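Local coordinates for protein hydrolase, isochorismatase family (Pseudomonas putida, PDB 4L07) that hydrolyses the amide bond of maleamate, probably yielding maleate and ammonia, at residues A10-P15 / Q187-D192; N14-G19 / K163-A168; G118-F123 / V154-Q159. All coordinates share one frame; numbering follows the deposited sequence.

How the contacts relate
Contacts 1 and 2 share Asn14 and Pro15. They bind one continuous loop, between helix 3-9 and strand 22-27, to the end of helix 176-189 and to strand 163-172. Both are partly buried and lie on the same side of the chain's centre. Asp192 touches both. Contact 1 adds two bridging waters; contact 2 adds a lysine-to-carbonyl bond and apolar packing on Leu165. Contact 3 (118-123 with 154-159) is the buried one, nearer the centre of the chain and nested inside the loops closed by the other two. It rests on a serine-aspartate bond and a phenylalanine ring. Val164 of contact 2 packs against Ala157 and Val158 of contact 3. All three touch the second subunit.

Contact 1 (A10-P15 / Q187-D192); sequences AGFGNP and QQKYGD. With SO4 (sulfate ion), chain E.
In this isochorismatase-family alpha/beta fold, the loop after helix 3-9 lies against the C-terminal end of helix 176-189. The loop leaves its own helix through a Schellman motif, with Gly11 at positive phi. Gly13 N then donates to Gln188 O at 2.8 Å, in the carbonyl plane, on a lone pair, with an N-H...O angle of 149°. In Phe12, CG sits beside the backbone N (chi1 -69°), anti to the carbonyl carbon, and the ring meets Lys189. Phe12 CE1 touches Lys189 CG at 3.5 Å, and Lys189 CE lies over one ring face. Lys189 crosses obliquely, extended beyond CG, so NZ passes the ring and donates to sulfate O2 at 2.9 Å. Thr145, Arg174 and the backbone N of Cys149, all of the second subunit, also hold this sulfate, probably from the crystallisation liquor. Lys189 thus probably reaches the edge of that subunit's active-site region. Gln188 bends at chi2 (-54°), and its NE2 comes back to Phe12 CB at 3.4 Å. NE2 donates to a water that donates weakly to Phe12 O. At the other end, Asp192 OD2 lies 3.6 Å from Pro15 CA and accepts from Val16 N. Its OD1 forms a salt bridge with Lys85 of the second subunit. Gln187 also bends at chi2, with OE1 accepting from Val193 N. A second water accepts from Gln187 NE2 at 2.9 Å and donates to Gly13 O at 2.8 Å.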
# COMPACT_ATOMS: atom_id res chain seq x y z
N ALA A 10 25.27 -12.53 -11.16
CA ALA A 10 23.89 -12.03 -11.19
C ALA A 10 23.76 -10.62 -10.60
O ALA A 10 22.68 -10.03 -10.63
CB ALA A 10 22.95 -13.00 -10.48
N GLY A 11 24.87 -10.10 -10.09
CA GLY A 11 24.94 -8.72 -9.61
C GLY A 11 24.44 -8.52 -8.19
O GLY A 11 24.09 -7.40 -7.81
N PHE A 12 24.44 -9.59 -7.40
CA PHE A 12 24.01 -9.52 -5.99
C PHE A 12 25.17 -9.21 -5.04
O PHE A 12 26.34 -9.30 -5.43
CB PHE A 12 23.36 -10.83 -5.56
CG PHE A 12 22.02 -11.10 -6.21
CD1 PHE A 12 20.93 -10.25 -5.98
CD2 PHE A 12 21.84 -12.22 -7.01
CE1 PHE A 12 19.70 -10.51 -6.57
CE2 PHE A 12 20.61 -12.49 -7.60
CZ PHE A 12 19.53 -11.63 -7.37
N GLY A 13 24.84 -8.85 -3.81
CA GLY A 13 25.83 -8.74 -2.73
C GLY A 13 26.65 -7.47 -2.68
O GLY A 13 27.63 -7.41 -1.95
N ASN A 14 26.25 -6.46 -3.46
CA ASN A 14 26.91 -5.14 -3.41
C ASN A 14 26.71 -4.45 -2.07
O ASN A 14 25.69 -4.65 -1.42
CB ASN A 14 26.38 -4.23 -4.52
CG ASN A 14 26.56 -4.82 -5.90
OD1 ASN A 14 27.65 -4.80 -6.45
ND2 ASN A 14 25.48 -5.34 -6.46
N PRO A 15 27.69 -3.62 -1.65
CA PRO A 15 27.53 -2.92 -0.37
C PRO A 15 26.55 -1.76 -0.47
O PRO A 15 26.34 -1.21 -1.55
CB PRO A 15 28.95 -2.39 -0.09
CG PRO A 15 29.57 -2.25 -1.43
CD PRO A 15 29.00 -3.35 -2.27
N GLN A 187 21.73 -10.24 2.80
CA GLN A 187 23.06 -9.79 2.36
C GLN A 187 23.21 -9.78 0.83
O GLN A 187 23.82 -8.88 0.26
CB GLN A 187 24.16 -10.65 3.01
CG GLN A 187 25.59 -10.27 2.64
CD GLN A 187 25.95 -8.83 2.95
OE1 GLN A 187 25.52 -8.27 3.95
NE2 GLN A 187 26.75 -8.21 2.07
N GLN A 188 22.62 -10.78 0.18
CA GLN A 188 22.70 -10.87 -1.27
C GLN A 188 21.81 -9.85 -1.98
O GLN A 188 22.25 -9.20 -2.93
CB GLN A 188 22.37 -12.29 -1.75
CG GLN A 188 23.41 -13.33 -1.36
CD GLN A 188 24.82 -12.96 -1.80
OE1 GLN A 188 25.78 -13.11 -1.04
NE2 GLN A 188 24.95 -12.45 -3.02
N LYS A 189 20.58 -9.69 -1.49
CA LYS A 189 19.54 -9.02 -2.29
C LYS A 189 18.95 -7.73 -1.72
O LYS A 189 18.44 -6.90 -2.48
CB LYS A 189 18.38 -9.98 -2.57
CG LYS A 189 18.80 -11.29 -3.24
CD LYS A 189 17.59 -12.11 -3.65
CE LYS A 189 18.00 -13.45 -4.23
NZ LYS A 189 16.83 -14.32 -4.52
N TYR A 190 18.99 -7.56 -0.40
CA TYR A 190 18.14 -6.55 0.24
C TYR A 190 18.82 -5.51 1.12
O TYR A 190 18.39 -4.36 1.15
CB TYR A 190 17.00 -7.22 1.02
CG TYR A 190 16.21 -8.22 0.20
CD1 TYR A 190 15.55 -7.83 -0.97
CD2 TYR A 190 16.14 -9.55 0.58
CE1 TYR A 190 14.84 -8.75 -1.73
CE2 TYR A 190 15.43 -10.48 -0.17
CZ TYR A 190 14.78 -10.08 -1.32
OH TYR A 190 14.08 -11.00 -2.07
N GLY A 191 19.87 -5.90 1.83
CA GLY A 191 20.53 -4.95 2.73
C GLY A 191 21.91 -5.43 3.13
O GLY A 191 22.35 -6.48 2.68
N ASP A 192 22.59 -4.65 3.96
CA ASP A 192 23.88 -5.07 4.50
C ASP A 192 23.73 -5.68 5.89
O ASP A 192 23.26 -5.02 6.83
CB ASP A 192 24.88 -3.91 4.52
CG ASP A 192 25.69 -3.81 3.23
OD1 ASP A 192 25.53 -4.69 2.35
OD2 ASP A 192 26.49 -2.85 3.09
S SO4 E . 14.84 -12.74 -7.67
O1 SO4 E . 13.68 -13.64 -7.45
O2 SO4 E . 15.54 -12.50 -6.39
O3 SO4 E . 15.78 -13.38 -8.62
O4 SO4 E . 14.37 -11.47 -8.26
O HOH W 1 27.08 -11.97 -4.46
O HOH W 2 28.23 -9.40 -0.10

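Contact 2 (N14-G19 / K163-A168); sequences NPVSRG and KVLVPA
Strand 163-172 of the parallel sheet meets the loop that leads into strand 22-27. The tight part is built on Leu165, a buried residue. Arg18 crosses it at about a right angle, its chain extended from CG to NE. Arg18 NE lies 3.6 Å from Leu165 CD2. Leu165 CD1 sits over one face of the guanidinium, 3.6 Å above its plane and offset toward the rim. Beyond the leucine, Arg18 NH2 forms a salt bridge with Asp198, and the guanidinium makes a cation-pi contact with Trp202. Val16 fills in next to this pair. Its CG2 touches Lys163 CB at 3.9 Å and Leu165 CD2 at 4.2 Å. Val16 chi1 is 0°, an eclipsed setting that is probably strained. The looser side is at Ser17, which is exposed and whose side chain leaves away from the strand, though CB still touches Lys163 NZ. Here the contact is mostly polar. Lys163 passes alongside Val16 and turns at chi4 (-78°), which brings NZ to Ser17 O at 2.7 Å. NZ lies in the carbonyl plane, on a lone pair, with a C=O...N angle of 140°. Glu84 of the second subunit accepts from Ser17 N. NZ bonds to both Ser17 O and this glutamate, which would probably favour the charged lysine, so the chemistry here ties the loop to the strand and to the interface with the second subunit.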
# COMPACT_ATOMS: atom_id res chain seq x y z
N ASN A 14 26.25 -6.46 -3.46
CA ASN A 14 26.91 -5.14 -3.41
C ASN A 14 26.71 -4.45 -2.07
O ASN A 14 25.69 -4.65 -1.42
CB ASN A 14 26.38 -4.23 -4.52
CG ASN A 14 26.56 -4.82 -5.90
OD1 ASN A 14 27.65 -4.80 -6.45
ND2 ASN A 14 25.48 -5.34 -6.46
N PRO A 15 27.69 -3.62 -1.65
CA PRO A 15 27.53 -2.92 -0.37
C PRO A 15 26.55 -1.76 -0.47
O PRO A 15 26.34 -1.21 -1.55
CB PRO A 15 28.95 -2.39 -0.09
CG PRO A 15 29.57 -2.25 -1.43
CD PRO A 15 29.00 -3.35 -2.27
N VAL A 16 25.94 -1.38 0.65
CA VAL A 16 25.08 -0.19 0.62
C VAL A 16 25.86 1.06 1.03
O VAL A 16 26.58 1.07 2.03
CB VAL A 16 23.69 -0.35 1.32
CG1 VAL A 16 23.47 -1.74 1.92
CG2 VAL A 16 23.39 0.77 2.32
N SER A 17 25.74 2.09 0.20
CA SER A 17 26.32 3.38 0.52
C SER A 17 25.37 4.05 1.48
O SER A 17 24.28 4.49 1.09
CB SER A 17 26.51 4.22 -0.74
OG SER A 17 27.05 5.48 -0.42
N ARG A 18 25.76 4.12 2.75
CA ARG A 18 24.87 4.58 3.82
C ARG A 18 24.53 6.06 3.71
O ARG A 18 25.37 6.88 3.32
CB ARG A 18 25.47 4.25 5.18
CG ARG A 18 25.69 2.76 5.37
CD ARG A 18 26.47 2.46 6.64
NE ARG A 18 26.82 1.05 6.73
CZ ARG A 18 27.33 0.47 7.81
NH1 ARG A 18 27.55 1.18 8.90
NH2 ARG A 18 27.62 -0.83 7.80
N GLY A 19 23.29 6.40 4.05
CA GLY A 19 22.83 7.78 4.04
C GLY A 19 23.18 8.52 5.32
O GLY A 19 23.99 8.05 6.12
N LYS A 163 17.51 2.59 2.32
CA LYS A 163 18.68 1.73 2.45
C LYS A 163 18.57 0.98 3.77
O LYS A 163 18.07 1.53 4.76
CB LYS A 163 19.96 2.55 2.38
CG LYS A 163 20.20 3.14 0.99
CD LYS A 163 21.01 4.42 1.05
CE LYS A 163 21.36 4.91 -0.34
NZ LYS A 163 22.49 4.14 -0.93
N VAL A 164 19.04 -0.26 3.79
CA VAL A 164 18.80 -1.14 4.93
C VAL A 164 20.08 -1.75 5.51
O VAL A 164 20.89 -2.32 4.78
CB VAL A 164 17.83 -2.29 4.58
CG1 VAL A 164 17.59 -3.19 5.78
CG2 VAL A 164 16.50 -1.73 4.11
N LEU A 165 20.21 -1.63 6.83
CA LEU A 165 21.27 -2.28 7.58
C LEU A 165 20.66 -3.22 8.62
O LEU A 165 19.70 -2.87 9.30
CB LEU A 165 22.15 -1.23 8.28
CG LEU A 165 22.70 -0.08 7.44
CD1 LEU A 165 23.45 0.92 8.31
CD2 LEU A 165 23.63 -0.60 6.33
N VAL A 166 21.22 -4.42 8.73
CA VAL A 166 20.73 -5.40 9.69
C VAL A 166 21.86 -5.93 10.59
O VAL A 166 22.69 -6.71 10.13
CB VAL A 166 19.93 -6.54 9.00
CG1 VAL A 166 20.73 -7.17 7.88
CG2 VAL A 166 19.49 -7.60 10.00
N PRO A 167 21.89 -5.49 11.86
CA PRO A 167 22.84 -6.07 12.81
C PRO A 167 22.39 -7.47 13.23
O PRO A 167 21.40 -7.62 13.93
CB PRO A 167 22.81 -5.10 13.99
CG PRO A 167 21.51 -4.39 13.89
CD PRO A 167 21.17 -4.34 12.43
N ALA A 168 23.14 -8.48 12.78
CA ALA A 168 22.78 -9.88 12.98
C ALA A 168 22.63 -10.24 14.45
O ALA A 168 21.77 -11.05 14.82
CB ALA A 168 23.81 -10.79 12.31

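Contact 3 (G118-F123 / V154-Q159); sequences GASSFF and VVDAVQ
The most unusual feature is a short bond to a buried carboxylate from outside its plane. Ser120 OG donates to Asp156 OD2 at 2.6 Å, arriving from above the carboxylate, 27° out of the plane. Asp156 chi1 is -95°, away from a staggered setting. The serine has its OG anti to the backbone N. In that position OG also accepts from Phe122 N at 3.0 Å, with an N-H...O angle of 155°. This is an ST turn. One hydroxyl therefore fixes the turn and at the same time holds the aspartate. The bond would probably help to stabilise a negative charge on Asp156 in this buried setting. An alanine here would remove OG and so both of its bonds, and would probably loosen the turn and leave Asp156 OD2 without this donor. Phe122, whose N closes the turn, slides past Asp156 in the opposite direction. Its ring stands nearly perpendicular to the carboxylate. Phe122 CD1 meets Asp156 CB at 3.6 Å, and Asp156 C lies over one ring face, offset toward the rim. Further along the same edge, Phe122 CE1 touches Ala157 CB at 3.6 Å. Asp156 also packs on Phe123 of the second subunit. In the chain the loop joins strand 112-116 to helix 127-133, and Phe122 reaches Leu127 and Ser128 of that helix. Helix 146-159 meets the loop through Asp156 and Ala157, while Val154, Ala157 and Val158 pack on Val164 of strand 163-172.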
# COMPACT_ATOMS: atom_id res chain seq x y z
N GLY A 118 0.33 -8.32 10.11
CA GLY A 118 1.09 -9.33 9.36
C GLY A 118 2.55 -9.40 9.78
O GLY A 118 2.92 -8.97 10.88
N ALA A 119 3.39 -9.92 8.88
CA ALA A 119 4.83 -10.05 9.12
C ALA A 119 5.60 -8.73 8.95
O ALA A 119 6.31 -8.30 9.85
CB ALA A 119 5.42 -11.15 8.23
N SER A 120 5.44 -8.08 7.80
CA SER A 120 6.18 -6.86 7.51
C SER A 120 5.70 -5.67 8.34
O SER A 120 4.50 -5.43 8.47
CB SER A 120 6.05 -6.48 6.04
OG SER A 120 6.58 -5.18 5.84
N SER A 121 6.65 -4.91 8.87
CA SER A 121 6.34 -3.73 9.66
C SER A 121 5.73 -2.62 8.81
O SER A 121 5.14 -1.69 9.35
CB SER A 121 7.60 -3.22 10.37
OG SER A 121 8.03 -4.20 11.30
N PHE A 122 5.86 -2.74 7.49
CA PHE A 122 5.34 -1.73 6.56
C PHE A 122 3.96 -2.08 6.03
O PHE A 122 3.22 -1.19 5.59
CB PHE A 122 6.28 -1.57 5.35
CG PHE A 122 7.59 -0.93 5.68
CD1 PHE A 122 8.65 -1.70 6.18
CD2 PHE A 122 7.79 0.43 5.47
CE1 PHE A 122 9.87 -1.11 6.48
CE2 PHE A 122 9.01 1.02 5.76
CZ PHE A 122 10.05 0.25 6.27
N PHE A 123 3.60 -3.35 6.06
CA PHE A 123 2.35 -3.78 5.45
C PHE A 123 1.12 -3.40 6.26
O PHE A 123 0.95 -3.85 7.40
CB PHE A 123 2.33 -5.28 5.11
CG PHE A 123 1.14 -5.67 4.29
CD1 PHE A 123 1.24 -5.77 2.90
CD2 PHE A 123 -0.12 -5.84 4.88
CE1 PHE A 123 0.13 -6.08 2.14
CE2 PHE A 123 -1.23 -6.14 4.12
CZ PHE A 123 -1.11 -6.27 2.74
N VAL A 154 12.57 -6.04 6.24
CA VAL A 154 13.76 -5.68 5.47
C VAL A 154 13.43 -5.57 3.98
O VAL A 154 13.78 -4.58 3.35
CB VAL A 154 14.92 -6.66 5.72
CG1 VAL A 154 16.01 -6.54 4.66
CG2 VAL A 154 15.50 -6.41 7.11
N VAL A 155 12.74 -6.58 3.45
CA VAL A 155 12.31 -6.55 2.04
C VAL A 155 11.47 -5.32 1.76
O VAL A 155 11.72 -4.59 0.80
CB VAL A 155 11.57 -7.85 1.64
CG1 VAL A 155 10.92 -7.70 0.26
CG2 VAL A 155 12.54 -9.02 1.65
N ASP A 156 10.47 -5.07 2.61
CA ASP A 156 9.63 -3.89 2.44
C ASP A 156 10.37 -2.56 2.57
O ASP A 156 10.05 -1.61 1.84
CB ASP A 156 8.41 -3.92 3.37
CG ASP A 156 7.17 -4.49 2.69
OD1 ASP A 156 7.22 -4.77 1.47
OD2 ASP A 156 6.14 -4.66 3.37
N ALA A 157 11.33 -2.48 3.49
CA ALA A 157 12.11 -1.25 3.67
C ALA A 157 12.85 -0.84 2.39
O ALA A 157 12.76 0.31 1.96
CB ALA A 157 13.08 -1.38 4.84
N VAL A 158 13.56 -1.79 1.77
CA VAL A 158 14.31 -1.48 0.54
C VAL A 158 13.34 -1.20 -0.61
O VAL A 158 13.55 -0.26 -1.39
CB VAL A 158 15.31 -2.57 0.13
CG1 VAL A 158 16.44 -1.97 -0.69
CG2 VAL A 158 15.90 -3.24 1.36
N GLN A 159 12.26 -1.97 -0.69
CA GLN A 159 11.23 -1.72 -1.71
C GLN A 159 10.60 -0.34 -1.57
O GLN A 159 10.21 0.28 -2.56
CB GLN A 159 10.13 -2.78 -1.63
CG GLN A 159 10.55 -4.13 -2.18
CD GLN A 159 9.47 -5.18 -2.06
OE1 GLN A 159 8.63 -5.13 -1.15
NE2 GLN A 159 9.50 -6.14 -2.95